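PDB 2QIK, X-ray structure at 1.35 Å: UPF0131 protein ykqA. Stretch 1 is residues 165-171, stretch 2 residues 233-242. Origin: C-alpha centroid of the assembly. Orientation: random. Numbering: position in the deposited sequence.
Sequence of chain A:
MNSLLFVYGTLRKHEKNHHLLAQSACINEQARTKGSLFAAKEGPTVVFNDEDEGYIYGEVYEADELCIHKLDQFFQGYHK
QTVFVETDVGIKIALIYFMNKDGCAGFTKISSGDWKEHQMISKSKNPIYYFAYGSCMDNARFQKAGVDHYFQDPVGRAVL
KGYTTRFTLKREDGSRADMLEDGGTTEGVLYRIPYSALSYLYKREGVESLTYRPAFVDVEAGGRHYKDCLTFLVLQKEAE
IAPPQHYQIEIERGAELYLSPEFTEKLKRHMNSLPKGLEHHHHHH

Stretch 1, residues 165-171: TRFTLKR
Stretch 2 233-242: LVLQKEAEIA

The carboxylate of Glu-240 does two jobs at once: OE2 forms a salt bridge with a guanidinium, while OE1 takes the place a backbone carbonyl might fill and accepts a hydrogen bond from the main chain. Phe-167 N donates to Glu-240 OE1 at 2.8 Å, and Arg-166 NH1 meets Glu-240 OE2 at 2.9 Å, near the plane of the guanidinium, where its N-H bonds point. Two oxygens on one carbon suit glutamate to adjacent donors. Its side chain (chi1 -63°, m; chi2 -168°, t; chi3 76°) starts sideways and its end comes nearer to the strand; Arg-166 reaches it with chi1 m, chi2 and chi3 t, and chi4 -83°.

Stretch 1 is a strand throughout, although Phe-167 (phi/psi -108/77) and Thr-168 (-106/-6) depart from regular extended values. In stretch 2, Leu-233 and Val-234 end a strand and a loop follows. Around the two register pairs the chains run locally antiparallel: Phe-167 CA lies 5.0 Å from Glu-240 CA, and Thr-168 CA lies 4.8 Å from Glu-238 CA. One direct backbone hydrogen bond joins them, from Glu-238 N to Thr-168 O at 2.8 Å. Close by, Glu-240 CA approaches Phe-167 O at 3.2 Å in a CA-H...O contact. The carbonyl oxygens Phe-167 O and Ala-239 O, 4.2 Å apart, cannot bond each other; water 1 donates to both, at 2.9 Å from Phe-167 O and 2.8 Å from Ala-239 O.

Farther along, Lys-170 points toward stretch 2 and curls (chi1 t, then three m angles) to place NZ 2.7 Å from Glu-238 OE1, a second salt bridge. Glu-238 (chi1 m, chi2 t, chi3 44°) brings its end nearer to meet it. Long, flexible chains let these charges pair at an exposed position. Water 2 accepts from Lys-170 N at 2.9 Å and donates to Gln-236 O at 2.7 Å and Glu-238 OE2 at 2.8 Å.

One apolar contact, Leu-169 CB to Val-234 CG2 at 3.9 Å, adds to the polar ones. Val-234, chi1 t and pointing toward stretch 1, also sets CG2 3.7 Å from Thr-168 OG1; its short branched side chain packs against the strand without reaching far, while Leu-169 (t, p) points away overall. Thr-168, chi1 p, is buried, and its OG1 is hydrogen-bonded elsewhere in the structure. Phe-167, chi1 m and chi2 78°, leads its ring away, leaving CB 3.6 Å from Ile-241 O. Within stretch 2, Lys-237 NZ turns back to Val-234 O at 2.9 Å, tying the loop to the strand end.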

ATOM      1  N   THR A 165       5.385 -11.371  -2.470  1.00  9.35           N
ATOM      2  CA  THR A 165       5.073 -11.632  -1.054  1.00  8.85           C
ATOM      3  C   THR A 165       6.354 -12.077  -0.341  1.00  9.08           C
ATOM      4  O   THR A 165       7.016 -13.044  -0.729  1.00 10.83           O
ATOM      5  CB  THR A 165       3.970 -12.675  -0.904  1.00 10.44           C
ATOM      6  OG1 THR A 165       2.784 -12.214  -1.528  1.00  9.72           O
ATOM      7  CG2 THR A 165       3.641 -12.960   0.546  1.00  9.37           C
ATOM      8  N   ARG A 166       6.718 -11.315   0.685  1.00  9.71           N
ATOM      9  CA  ARG A 166       7.965 -11.534   1.406  1.00 10.28           C
ATOM     10  C   ARG A 166       7.762 -11.359   2.887  1.00  9.91           C
ATOM     11  O   ARG A 166       6.820 -10.720   3.309  1.00 13.88           O
ATOM     12  CB  ARG A 166       8.995 -10.536   0.912  1.00 10.84           C
ATOM     13  CG  ARG A 166       9.418 -10.725  -0.487  1.00 11.42           C
ATOM     14  CD  ARG A 166      10.687  -9.984  -0.802  1.00 12.53           C
ATOM     15  NE  ARG A 166      11.043 -10.061  -2.218  1.00 13.03           N
ATOM     16  CZ  ARG A 166      11.692 -11.111  -2.749  1.00 13.96           C
ATOM     17  NH1 ARG A 166      12.115 -12.104  -1.988  1.00 15.67           N
ATOM     18  NH2 ARG A 166      11.938 -11.131  -4.023  1.00 16.42           N
ATOM     19  N   PHE A 167       8.635 -11.934   3.698  1.00  9.63           N
ATOM     20  CA  PHE A 167       8.434 -12.062   5.132  1.00 10.08           C
ATOM     21  C   PHE A 167       9.387 -11.096   5.844  1.00  9.92           C
ATOM     22  O   PHE A 167      10.437 -11.499   6.330  1.00 10.99           O
ATOM     23  CB  PHE A 167       8.591 -13.526   5.529  1.00 11.73           C
ATOM     24  CG  PHE A 167       7.488 -14.314   4.947  1.00  9.88           C
ATOM     25  CD1 PHE A 167       7.467 -14.700   3.621  1.00 11.34           C
ATOM     26  CD2 PHE A 167       6.371 -14.527   5.710  1.00 11.16           C
ATOM     27  CE1 PHE A 167       6.318 -15.276   3.084  1.00 11.57           C
ATOM     28  CE2 PHE A 167       5.269 -15.145   5.208  1.00 11.28           C
ATOM     29  CZ  PHE A 167       5.215 -15.471   3.899  1.00 11.61           C
ATOM     30  N   THR A 168       9.006  -9.809   5.831  1.00 10.03           N
ATOM     31  CA  THR A 168       9.895  -8.732   6.196  1.00 10.17           C
ATOM     32  C   THR A 168       9.598  -8.112   7.565  1.00 10.08           C
ATOM     33  O   THR A 168      10.374  -7.251   7.998  1.00 11.27           O
ATOM     34  CB  THR A 168       9.803  -7.626   5.168  1.00  9.53           C
ATOM     35  OG1 THR A 168       8.513  -7.054   5.264  1.00 10.07           O
ATOM     36  CG2 THR A 168      10.024  -8.071   3.743  1.00 12.54           C
ATOM     37  N   LEU A 169       8.519  -8.491   8.235  1.00 10.17           N
ATOM     38  CA  LEU A 169       8.231  -7.975   9.589  1.00 10.71           C
ATOM     39  C   LEU A 169       8.909  -8.882  10.565  1.00 13.21           C
ATOM     40  O   LEU A 169       8.597 -10.060  10.618  1.00 15.49           O
ATOM     41  CB  LEU A 169       6.728  -7.939   9.881  1.00 10.90           C
ATOM     42  CG  LEU A 169       6.421  -7.310  11.221  1.00 11.10           C
ATOM     43  CD1 LEU A 169       6.539  -5.861  11.222  1.00 13.44           C
ATOM     44  CD2 LEU A 169       4.999  -7.708  11.644  1.00 15.72           C
ATOM     45  N   LYS A 170       9.844  -8.359  11.329  1.00 14.47           N
ATOM     46  CA  LYS A 170      10.528  -9.232  12.266  1.00 17.75           C
ATOM     47  C   LYS A 170       9.851  -9.206  13.648  1.00 17.75           C
ATOM     48  O   LYS A 170       9.641  -8.174  14.269  1.00 21.75           O
ATOM     49  CB  LYS A 170      11.996  -8.897  12.244  1.00 20.97           C
ATOM     50  CG  LYS A 170      12.831  -9.719  13.206  1.00 24.59           C
ATOM     51  CD  LYS A 170      12.644  -9.193  14.625  1.00 28.80           C
ATOM     52  CE  LYS A 170      12.864  -7.701  14.820  1.00 31.90           C
ATOM     53  NZ  LYS A 170      14.233  -7.405  14.329  1.00 36.23           N
ATOM     54  N   ARG A 171       9.543 -10.400  14.106  1.00 17.81           N
ATOM     55  CA  ARG A 171       9.013 -10.605  15.446  1.00 17.83           C
ATOM     56  C   ARG A 171       9.894 -11.637  16.139  1.00 20.72           C
ATOM     57  O   ARG A 171      10.741 -12.305  15.551  1.00 19.66           O
ATOM     58  CB  ARG A 171       7.552 -11.081  15.398  1.00 20.03           C
ATOM     59  CG  ARG A 171       6.583 -10.113  14.741  1.00 23.63           C
ATOM     60  CD  ARG A 171       6.654  -8.748  15.246  1.00 32.40           C
ATOM     61  NE  ARG A 171       5.332  -8.189  15.513  1.00 33.78           N
ATOM     62  CZ  ARG A 171       5.071  -6.897  15.573  1.00 31.46           C
ATOM     63  NH1 ARG A 171       6.027  -6.027  15.325  1.00 29.80           N
ATOM     64  NH2 ARG A 171       3.836  -6.477  15.826  1.00 34.38           N
ATOM     65  N   LEU A 233       0.835  -2.851   4.357  1.00  5.87           N
ATOM     66  CA  LEU A 233       2.295  -3.103   4.030  1.00  6.47           C
ATOM     67  C   LEU A 233       3.152  -2.782   5.248  1.00  6.06           C
ATOM     68  O   LEU A 233       2.821  -1.887   6.017  1.00  6.54           O
ATOM     69  CB  LEU A 233       2.737  -2.259   2.828  1.00  6.85           C
ATOM     70  CG  LEU A 233       1.939  -2.487   1.555  1.00  7.24           C
ATOM     71  CD1 LEU A 233       2.322  -1.447   0.517  1.00  8.37           C
ATOM     72  CD2 LEU A 233       2.069  -3.909   1.059  1.00  8.72           C
ATOM     73  N   VAL A 234       4.218  -3.571   5.423  1.00  6.44           N
ATOM     74  CA  VAL A 234       5.098  -3.396   6.548  1.00  7.30           C
ATOM     75  C   VAL A 234       5.822  -2.075   6.485  1.00  7.82           C
ATOM     76  O   VAL A 234       6.325  -1.655   5.452  1.00  8.50           O
ATOM     77  CB  VAL A 234       6.112  -4.558   6.597  1.00  7.27           C
ATOM     78  CG1 VAL A 234       7.199  -4.346   7.625  1.00  9.64           C
ATOM     79  CG2 VAL A 234       5.418  -5.847   6.889  1.00  8.40           C
ATOM     80  N   LEU A 235       5.920  -1.401   7.641  1.00  8.15           N
ATOM     81  CA  LEU A 235       6.645  -0.147   7.754  1.00  8.67           C
ATOM     82  C   LEU A 235       8.120  -0.269   7.981  1.00 11.78           C
ATOM     83  O   LEU A 235       8.902   0.443   7.329  1.00 16.52           O
ATOM     84  CB  LEU A 235       5.965   0.727   8.839  1.00  8.69           C
ATOM     85  CG  LEU A 235       4.697   1.347   8.350  1.00  9.06           C
ATOM     86  CD1 LEU A 235       3.803   1.807   9.526  1.00 10.85           C
ATOM     87  CD2 LEU A 235       5.000   2.530   7.446  1.00 12.01           C
ATOM     88  N   GLN A 236       8.555  -1.151   8.844  1.00 12.35           N
ATOM     89  CA  GLN A 236       9.997  -1.342   9.047  1.00 13.07           C
ATOM     90  C   GLN A 236      10.401  -2.720   8.498  1.00 11.97           C
ATOM     91  O   GLN A 236      10.241  -3.768   9.157  1.00 14.01           O
ATOM     92  CB  GLN A 236      10.212  -1.340  10.541  1.00 15.54           C
ATOM     93  CG  GLN A 236      10.106  -0.036  11.390  1.00 24.55           C
ATOM     94  CD  GLN A 236       8.771   0.776  11.462  1.00 28.52           C
ATOM     95  OE1 GLN A 236       7.697   0.443  12.189  1.00 21.03           O
ATOM     96  NE2 GLN A 236       8.890   1.977  10.818  1.00 28.87           N
ATOM     97  N   LYS A 237      10.881  -2.730   7.262  1.00 12.67           N
ATOM     98  CA  LYS A 237      11.118  -3.986   6.577  1.00 12.42           C
ATOM     99  C   LYS A 237      12.532  -4.484   6.976  1.00 12.47           C
ATOM    100  O   LYS A 237      13.442  -3.689   7.038  1.00 15.19           O
ATOM    101  CB  LYS A 237      11.036  -3.777   5.088  1.00 14.20           C
ATOM    102  CG  LYS A 237       9.609  -3.329   4.629  1.00 11.73           C
ATOM    103  CD  LYS A 237       9.505  -3.269   3.181  1.00 14.66           C
ATOM    104  CE  LYS A 237       8.353  -2.420   2.668  1.00 11.79           C
ATOM    105  NZ  LYS A 237       7.026  -2.961   3.009  1.00  9.34           N
ATOM    106  N   GLU A 238      12.641  -5.766   7.242  1.00 12.29           N
ATOM    107  CA  GLU A 238      13.891  -6.388   7.548  1.00 15.50           C
ATOM    108  C   GLU A 238      14.163  -7.524   6.563  1.00 14.60           C
ATOM    109  O   GLU A 238      13.279  -7.935   5.802  1.00 14.29           O
ATOM    110  CB  GLU A 238      13.858  -6.824   9.027  1.00 17.74           C
ATOM    111  CG  GLU A 238      13.565  -5.641   9.961  1.00 21.55           C
ATOM    112  CD  GLU A 238      13.770  -5.613  11.518  1.00 23.27           C
ATOM    113  OE1 GLU A 238      14.825  -6.090  12.044  1.00 34.06           O
ATOM    114  OE2 GLU A 238      12.883  -4.936  12.192  1.00 30.67           O
ATOM    115  N   ALA A 239      15.410  -8.030   6.523  1.00 15.77           N
ATOM    116  CA  ALA A 239      15.707  -9.234   5.732  1.00 15.54           C
ATOM    117  C   ALA A 239      14.777 -10.362   6.140  1.00 15.10           C
ATOM    118  O   ALA A 239      14.402 -10.512   7.278  1.00 16.36           O
ATOM    119  CB  ALA A 239      17.125  -9.666   5.806  1.00 17.91           C
ATOM    120  N   GLU A 240      14.424 -11.184   5.160  1.00 14.68           N
ATOM    121  CA  GLU A 240      13.422 -12.211   5.381  1.00 13.49           C
ATOM    122  C   GLU A 240      13.948 -13.311   6.291  1.00 14.62           C
ATOM    123  O   GLU A 240      15.064 -13.853   6.131  1.00 15.78           O
ATOM    124  CB  GLU A 240      12.974 -12.822   4.061  1.00 14.12           C
ATOM    125  CG  GLU A 240      12.291 -11.883   3.101  1.00 13.60           C
ATOM    126  CD  GLU A 240      11.634 -12.691   1.976  1.00 13.62           C
ATOM    127  OE1 GLU A 240      10.547 -13.322   2.172  1.00 12.08           O
ATOM    128  OE2 GLU A 240      12.248 -12.787   0.841  1.00 15.82           O
ATOM    129  N   ILE A 241      13.116 -13.724   7.221  1.00 15.10           N
ATOM    130  CA  ILE A 241      13.291 -14.894   8.022  1.00 15.13           C
ATOM    131  C   ILE A 241      12.017 -15.723   7.980  1.00 14.16           C
ATOM    132  O   ILE A 241      10.969 -15.220   7.625  1.00 14.51           O
ATOM    133  CB  ILE A 241      13.731 -14.604   9.456  1.00 16.71           C
ATOM    134  CG1 ILE A 241      12.669 -13.928  10.251  1.00 19.64           C
ATOM    135  CG2 ILE A 241      14.984 -13.774   9.492  1.00 18.98           C
ATOM    136  CD1 ILE A 241      13.107 -13.709  11.702  1.00 21.25           C
ATOM    137  N   ALA A 242      12.080 -16.978   8.372  1.00 14.09           N
ATOM    138  CA  ALA A 242      10.935 -17.841   8.303  1.00 13.68           C
ATOM    139  C   ALA A 242       9.793 -17.403   9.241  1.00 13.36           C
ATOM    140  O   ALA A 242      10.040 -16.925  10.355  1.00 13.96           O
ATOM    141  CB  ALA A 242      11.314 -19.268   8.655  1.00 14.24           C
TER
HETATM  142  O   HOH W   1      11.952 -10.676   8.684  1.00 26.03           O
HETATM  143  O   HOH W   2      10.283  -5.464  11.300  1.00 15.26           O
HETATM  144  O   HOH W   3      15.934  -5.477  14.116  1.00 55.15           O